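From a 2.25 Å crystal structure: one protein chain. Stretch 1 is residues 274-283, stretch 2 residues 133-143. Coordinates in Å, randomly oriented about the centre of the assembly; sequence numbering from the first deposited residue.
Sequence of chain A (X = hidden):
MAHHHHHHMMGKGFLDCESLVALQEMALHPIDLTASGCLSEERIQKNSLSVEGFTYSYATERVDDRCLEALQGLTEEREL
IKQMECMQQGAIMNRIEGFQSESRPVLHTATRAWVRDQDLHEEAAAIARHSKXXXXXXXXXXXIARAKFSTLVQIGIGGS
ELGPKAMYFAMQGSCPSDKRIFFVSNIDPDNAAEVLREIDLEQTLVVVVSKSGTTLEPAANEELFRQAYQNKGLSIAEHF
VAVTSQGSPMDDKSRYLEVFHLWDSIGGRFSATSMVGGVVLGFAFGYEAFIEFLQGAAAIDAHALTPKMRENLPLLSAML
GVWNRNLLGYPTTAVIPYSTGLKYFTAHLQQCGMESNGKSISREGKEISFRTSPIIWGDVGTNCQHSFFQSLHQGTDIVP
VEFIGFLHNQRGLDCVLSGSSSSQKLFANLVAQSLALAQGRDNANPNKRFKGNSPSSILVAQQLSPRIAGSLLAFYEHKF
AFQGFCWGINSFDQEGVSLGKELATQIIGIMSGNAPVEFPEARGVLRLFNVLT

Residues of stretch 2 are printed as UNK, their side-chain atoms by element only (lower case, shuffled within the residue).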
ATOM      1  N   SER A 274      -9.462  21.227  -6.456  1.00 31.50           N
ATOM      2  CA  SER A 274      -9.696  22.529  -5.855  1.00 31.72           C
ATOM      3  C   SER A 274      -8.339  23.151  -5.517  1.00 41.18           C
ATOM      4  O   SER A 274      -7.286  22.658  -5.930  1.00 40.29           O
ATOM      5  CB  SER A 274     -10.592  22.408  -4.620  1.00 36.64           C
ATOM      6  OG  SER A 274      -9.906  21.804  -3.537  1.00 31.26           O
ATOM      7  N   MET A 275      -8.344  24.236  -4.741  1.00 34.48           N
ATOM      8  CA  MET A 275      -7.077  24.815  -4.316  1.00 37.83           C
ATOM      9  C   MET A 275      -6.280  23.894  -3.387  1.00 43.56           C
ATOM     10  O   MET A 275      -5.096  24.167  -3.152  1.00 33.05           O
ATOM     11  CB  MET A 275      -7.328  26.159  -3.640  1.00 34.80           C
ATOM     12  CG  MET A 275      -7.993  27.202  -4.552  1.00 42.17           C
ATOM     13  SD  MET A 275      -7.128  27.486  -6.122  1.00 43.44           S
ATOM     14  CE  MET A 275      -5.521  27.907  -5.505  1.00 49.91           C
ATOM     15  N   VAL A 276      -6.896  22.827  -2.856  1.00 31.32           N
ATOM     16  CA  VAL A 276      -6.162  21.824  -2.089  1.00 35.79           C
ATOM     17  C   VAL A 276      -5.002  21.260  -2.910  1.00 34.46           C
ATOM     18  O   VAL A 276      -3.879  21.099  -2.406  1.00 35.83           O
ATOM     19  CB  VAL A 276      -7.115  20.709  -1.619  1.00 39.03           C
ATOM     20  CG1 VAL A 276      -6.322  19.539  -0.999  1.00 36.01           C
ATOM     21  CG2 VAL A 276      -8.124  21.266  -0.642  1.00 30.88           C
ATOM     22  N   GLY A 277      -5.261  20.940  -4.183  1.00 30.98           N
ATOM     23  CA  GLY A 277      -4.207  20.568  -5.108  1.00 31.05           C
ATOM     24  C   GLY A 277      -3.646  21.738  -5.901  1.00 39.95           C
ATOM     25  O   GLY A 277      -2.499  21.693  -6.358  1.00 38.57           O
ATOM     26  N   GLY A 278      -4.435  22.802  -6.064  1.00 33.96           N
ATOM     27  CA  GLY A 278      -4.040  23.869  -6.975  1.00 37.84           C
ATOM     28  C   GLY A 278      -2.760  24.576  -6.568  1.00 38.28           C
ATOM     29  O   GLY A 278      -1.921  24.895  -7.416  1.00 32.68           O
ATOM     30  N   VAL A 279      -2.591  24.827  -5.267  1.00 40.93           N
ATOM     31  CA  VAL A 279      -1.417  25.562  -4.795  1.00 44.62           C
ATOM     32  C   VAL A 279      -0.143  24.749  -5.023  1.00 41.17           C
ATOM     33  O   VAL A 279       0.806  25.218  -5.659  1.00 44.07           O
ATOM     34  CB  VAL A 279      -1.577  25.957  -3.315  1.00 32.57           C
ATOM     35  CG1 VAL A 279      -0.284  26.548  -2.804  1.00 32.91           C
ATOM     36  CG2 VAL A 279      -2.726  26.943  -3.142  1.00 32.83           C
ATOM     37  N   VAL A 280      -0.096  23.522  -4.501  1.00 38.64           N
ATOM     38  CA  VAL A 280       1.141  22.754  -4.604  1.00 36.95           C
ATOM     39  C   VAL A 280       1.444  22.419  -6.059  1.00 33.95           C
ATOM     40  O   VAL A 280       2.589  22.548  -6.510  1.00 32.67           O
ATOM     41  CB  VAL A 280       1.081  21.492  -3.719  1.00 40.73           C
ATOM     42  CG1 VAL A 280      -0.049  20.561  -4.138  1.00 37.39           C
ATOM     43  CG2 VAL A 280       2.431  20.773  -3.748  1.00 39.36           C
ATOM     44  N   LEU A 281       0.428  22.008  -6.822  1.00 34.85           N
ATOM     45  CA  LEU A 281       0.647  21.690  -8.229  1.00 32.26           C
ATOM     46  C   LEU A 281       1.047  22.934  -9.004  1.00 32.80           C
ATOM     47  O   LEU A 281       1.994  22.904  -9.798  1.00 39.86           O
ATOM     48  CB  LEU A 281      -0.608  21.059  -8.835  1.00 35.26           C
ATOM     49  CG  LEU A 281      -1.056  19.716  -8.234  1.00 39.83           C
ATOM     50  CD1 LEU A 281      -2.386  19.278  -8.837  1.00 37.22           C
ATOM     51  CD2 LEU A 281      -0.005  18.638  -8.413  1.00 31.67           C
ATOM     52  N   GLY A 282       0.337  24.044  -8.785  1.00 32.95           N
ATOM     53  CA  GLY A 282       0.683  25.276  -9.479  1.00 33.54           C
ATOM     54  C   GLY A 282       2.097  25.752  -9.189  1.00 33.84           C
ATOM     55  O   GLY A 282       2.808  26.200 -10.091  1.00 43.49           O
ATOM     56  N   PHE A 283       2.531  25.647  -7.930  1.00 38.94           N
ATOM     57  CA  PHE A 283       3.886  26.063  -7.577  1.00 38.76           C
ATOM     58  C   PHE A 283       4.929  25.146  -8.206  1.00 38.64           C
ATOM     59  O   PHE A 283       5.942  25.618  -8.740  1.00 37.42           O
ATOM     60  CB  PHE A 283       4.033  26.093  -6.055  1.00 33.75           C
ATOM     61  CG  PHE A 283       5.417  26.428  -5.575  1.00 36.90           C
ATOM     62  CD1 PHE A 283       5.809  27.747  -5.401  1.00 41.60           C
ATOM     63  CD2 PHE A 283       6.325  25.422  -5.265  1.00 34.50           C
ATOM     64  CE1 PHE A 283       7.088  28.058  -4.944  1.00 39.49           C
ATOM     65  CE2 PHE A 283       7.595  25.730  -4.807  1.00 36.15           C
ATOM     66  CZ  PHE A 283       7.979  27.049  -4.646  1.00 35.72           C
ATOM     67  N   UNK A 133     -12.640  32.324  -9.800  1.00 40.35           N
ATOM     68  CA  UNK A 133     -12.047  33.446  -9.084  1.00 44.23           C
ATOM     69  C   UNK A 133     -10.830  33.015  -8.272  1.00 43.58           C
ATOM     70  O   UNK A 133      -9.859  33.773  -8.166  1.00 47.16           O
ATOM     71  c   UNK A 133     -14.271  34.699  -8.902  1.00 60.64           C
ATOM     72  o   UNK A 133     -16.547  35.203  -8.409  1.00 77.25           O
ATOM     73  c   UNK A 133     -13.080  34.109  -8.178  1.00 48.16           C
ATOM     74  c   UNK A 133     -15.394  35.064  -7.949  1.00 71.77           C
ATOM     75  o   UNK A 133     -15.118  35.211  -6.739  1.00 75.29           O
ATOM     76  N   UNK A 134     -10.871  31.817  -7.673  1.00 36.42           N
ATOM     77  CA  UNK A 134      -9.715  31.331  -6.917  1.00 38.33           C
ATOM     78  C   UNK A 134      -8.526  31.072  -7.831  1.00 43.21           C
ATOM     79  O   UNK A 134      -7.392  31.437  -7.504  1.00 43.14           O
ATOM     80  o   UNK A 134     -11.122  32.262  -3.628  1.00 62.32           O
ATOM     81  c   UNK A 134     -11.001  30.273  -4.958  1.00 43.99           C
ATOM     82  c   UNK A 134     -10.069  30.051  -6.148  1.00 33.28           C
ATOM     83  c   UNK A 134     -10.442  31.256  -3.933  1.00 50.30           C
ATOM     84  o   UNK A 134      -9.327  31.022  -3.426  1.00 52.58           O
ATOM     85  N   UNK A 135      -8.774  30.430  -8.979  1.00 40.73           N
ATOM     86  CA  UNK A 135      -7.704  30.091  -9.914  1.00 37.53           C
ATOM     87  C   UNK A 135      -6.998  31.339 -10.447  1.00 40.05           C
ATOM     88  O   UNK A 135      -5.769  31.354 -10.575  1.00 37.64           O
ATOM     89  c   UNK A 135      -8.271  29.267 -11.063  1.00 35.90           C
ATOM     90  N   UNK A 136      -7.745  32.398 -10.762  1.00 37.06           N
ATOM     91  CA  UNK A 136      -7.060  33.600 -11.215  1.00 47.93           C
ATOM     92  C   UNK A 136      -6.289  34.248 -10.074  1.00 47.05           C
ATOM     93  O   UNK A 136      -5.226  34.842 -10.300  1.00 44.57           O
ATOM     94  c   UNK A 136      -8.939  33.952 -12.928  1.00 64.88           C
ATOM     95  c   UNK A 136      -8.263  33.900 -14.309  1.00 67.91           C
ATOM     96  c   UNK A 136      -8.044  34.584 -11.853  1.00 56.01           C
ATOM     97  c   UNK A 136     -10.296  34.648 -12.989  1.00 65.54           C
ATOM     98  N   UNK A 137      -6.782  34.117  -8.844  1.00 40.27           N
ATOM     99  CA  UNK A 137      -5.975  34.555  -7.718  1.00 39.76           C
ATOM    100  C   UNK A 137      -4.732  33.690  -7.581  1.00 42.18           C
ATOM    101  O   UNK A 137      -3.678  34.193  -7.190  1.00 44.25           O
ATOM    102  c   UNK A 137      -7.887  35.609  -6.423  1.00 53.10           C
ATOM    103  c   UNK A 137      -7.671  34.761  -3.064  1.00 56.90           C
ATOM    104  n   UNK A 137      -8.365  33.635  -3.137  1.00 43.08           N
ATOM    105  c   UNK A 137      -8.689  35.581  -5.144  1.00 55.15           C
ATOM    106  n   UNK A 137      -7.810  35.698  -3.993  1.00 58.13           N
ATOM    107  c   UNK A 137      -6.805  34.539  -6.436  1.00 42.61           C
ATOM    108  n   UNK A 137      -6.837  34.962  -2.054  1.00 66.04           N
ATOM    109  N   UNK A 138      -4.832  32.405  -7.935  1.00 41.57           N
ATOM    110  CA  UNK A 138      -3.673  31.517  -7.899  1.00 44.26           C
ATOM    111  C   UNK A 138      -2.643  31.926  -8.944  1.00 45.15           C
ATOM    112  O   UNK A 138      -1.453  32.056  -8.636  1.00 45.88           O
ATOM    113  c   UNK A 138      -3.044  28.969  -8.120  1.00 39.46           C
ATOM    114  c   UNK A 138      -4.112  30.062  -8.109  1.00 39.49           C
ATOM    115  c   UNK A 138      -2.372  28.855  -6.766  1.00 32.91           C
ATOM    116  c   UNK A 138      -3.636  27.621  -8.546  1.00 44.05           C
ATOM    117  N   UNK A 139      -3.083  32.138 -10.187  1.00 48.28           N
ATOM    118  CA  UNK A 139      -2.160  32.574 -11.231  1.00 48.97           C
ATOM    119  C   UNK A 139      -1.402  33.831 -10.813  1.00 50.81           C
ATOM    120  O   UNK A 139      -0.181  33.909 -10.982  1.00 51.53           O
ATOM    121  c   UNK A 139      -2.913  32.813 -12.538  1.00 41.96           C
ATOM    122  N   UNK A 140      -2.110  34.812 -10.240  1.00 50.16           N
ATOM    123  CA  UNK A 140      -1.456  36.017  -9.740  1.00 48.06           C
ATOM    124  C   UNK A 140      -0.463  35.686  -8.639  1.00 40.65           C
ATOM    125  O   UNK A 140       0.632  36.260  -8.578  1.00 41.81           O
ATOM    126  c   UNK A 140      -2.496  36.992  -9.195  1.00 56.11           C
ATOM    127  c   UNK A 140      -3.026  38.013 -10.157  1.00 67.49           C
ATOM    128  o   UNK A 140      -4.593  39.815 -10.182  1.00 89.24           O
ATOM    129  o   UNK A 140      -4.400  38.662  -8.314  1.00 80.13           O
ATOM    130  c   UNK A 140      -4.084  38.892  -9.507  1.00 79.66           C
ATOM    131  N   UNK A 141      -0.841  34.769  -7.748  1.00 41.71           N
ATOM    132  CA  UNK A 141       0.000  34.439  -6.607  1.00 37.98           C
ATOM    133  C   UNK A 141       1.260  33.695  -7.047  1.00 45.15           C
ATOM    134  O   UNK A 141       2.349  33.918  -6.497  1.00 43.77           O
ATOM    135  c   UNK A 141       0.372  33.764  -3.379  1.00 37.93           C
ATOM    136  c   UNK A 141       0.038  33.017  -4.498  1.00 36.14           C
ATOM    137  c   UNK A 141       1.163  33.224  -2.374  1.00 45.16           C
ATOM    138  c   UNK A 141       0.533  31.731  -4.608  1.00 36.46           C
ATOM    139  c   UNK A 141      -0.803  33.612  -5.597  1.00 42.61           C
ATOM    140  c   UNK A 141       1.338  31.180  -3.603  1.00 41.30           C
ATOM    141  c   UNK A 141       1.650  31.922  -2.497  1.00 36.15           C
ATOM    142  N   UNK A 142       1.130  32.810  -8.042  1.00 39.29           N
ATOM    143  CA  UNK A 142       2.243  31.947  -8.439  1.00 40.79           C
ATOM    144  C   UNK A 142       3.326  32.712  -9.189  1.00 46.96           C
ATOM    145  O   UNK A 142       4.502  32.352  -9.095  1.00 46.26           O
ATOM    146  c   UNK A 142       1.427  29.071  -7.455  1.00 34.86           C
ATOM    147  c   UNK A 142       1.736  30.792  -9.299  1.00 38.88           C
ATOM    148  c   UNK A 142       0.778  29.790  -8.654  1.00 39.90           C
ATOM    149  c   UNK A 142       0.309  28.789  -9.708  1.00 34.99           C
ATOM    150  N   UNK A 143       2.946  33.741  -9.955  1.00 50.11           N
ATOM    151  CA  UNK A 143       3.925  34.599 -10.619  1.00 57.74           C
ATOM    152  C   UNK A 143       4.961  35.120  -9.626  1.00 58.42           C
ATOM    153  O   UNK A 143       6.155  35.185  -9.936  1.00 55.83           O
ATOM    154  c   UNK A 143       4.682  37.614 -14.319  1.00 85.11           C
ATOM    155  c   UNK A 143       4.025  36.709 -12.158  1.00 74.98           C
ATOM    156  o   UNK A 143       6.298  39.382 -14.428  1.00 84.35           O
ATOM    157  c   UNK A 143       5.540  38.501 -13.692  1.00 84.01           C
ATOM    158  c   UNK A 143       4.887  37.625 -11.558  1.00 78.16           C
ATOM    159  c   UNK A 143       3.925  36.724 -13.549  1.00 81.57           C
ATOM    160  c   UNK A 143       5.647  38.511 -12.317  1.00 82.37           C
ATOM    161  c   UNK A 143       3.186  35.751 -11.321  1.00 65.12           C
TER

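Position 133 carries three side-chain carbons in an unbranched run, the third bearing two oxygens. This is a carboxylate on a two-carbon stem, Glu133; it is out of reach of stretch 1 and makes no contact there. Position 134 has the same composition, but its CA-to-CB bond points toward stretch 1, and its CB lies 3.9 Å from CG of Met275. Three carbons ending in two oxygens again give a glutamate, Glu134, which offers the methionine its aliphatic stem.

At position 135 a single carbon follows CA, so the residue is Ala135. Its contact with stretch 1 is made by the backbone, N lying 4.4 Å from SD of Met275. Position 136 shows four carbons forked at the second, with no heteroatom; this is Leu136, exposed and out of reach of stretch 1. Position 137 has three carbons, a nitrogen, and then a carbon carrying two more nitrogens, a guanidinium that identifies Arg137. It does not touch stretch 1 but turns back along its own helix, where NH2 forms a salt bridge with OE1 of Glu134 at 2.8 Å.

Position 138 again holds four carbons forked at the second, here directed toward stretch 1. Both terminal carbons reach CE of Met275 and the carbonyl oxygen of Gly278, and one also approaches CG2 of Val279. The residue is Leu138. Its CD1 is 3.5 Å from Met275 CE and 4.1 Å from Val279 CG2, and its CD2 is 3.4 Å from Gly278 O.

The lone carbon at position 139 makes it Ala139, too distant to take part. Position 140, with three carbons and a terminal pair of oxygens, is Glu140, exposed and pointing to no partner on stretch 1. One carbon followed by a six-carbon ring without oxygen marks position 141 as Phe141; its CA-to-CB bond points toward stretch 1, yet the ring stops short of contact.

Position 142 has four carbons forked at the second, packed against Gly282 and Phe283, and is Leu142. Its CD1 lies 3.5 Å from Gly282 CA, and its CD2 is 3.6 Å from Phe283 N and 4.2 Å from Phe283 CB. At position 143 a six-carbon ring on one carbon carries a single oxygen, giving Tyr143, exposed and remote from stretch 1.

The contact joins two helices running in broadly the same direction, their axes 32° apart, and no hydrogen bond crosses between them. Positions 134, 138 and 142, spaced four apart, face Met275, Val279 and Phe283 in the same spacing. Glycines open room for the leucines: an ideal CB on Gly282 would lie 2.6 Å from Leu142 CD1, a clash. The bare backbone there lets Leu142 settle directly against the helix, while Met275 and Val279 pack against Leu138 through apolar contacts.

Stretch 2 133-143: EEALRLAEFLY
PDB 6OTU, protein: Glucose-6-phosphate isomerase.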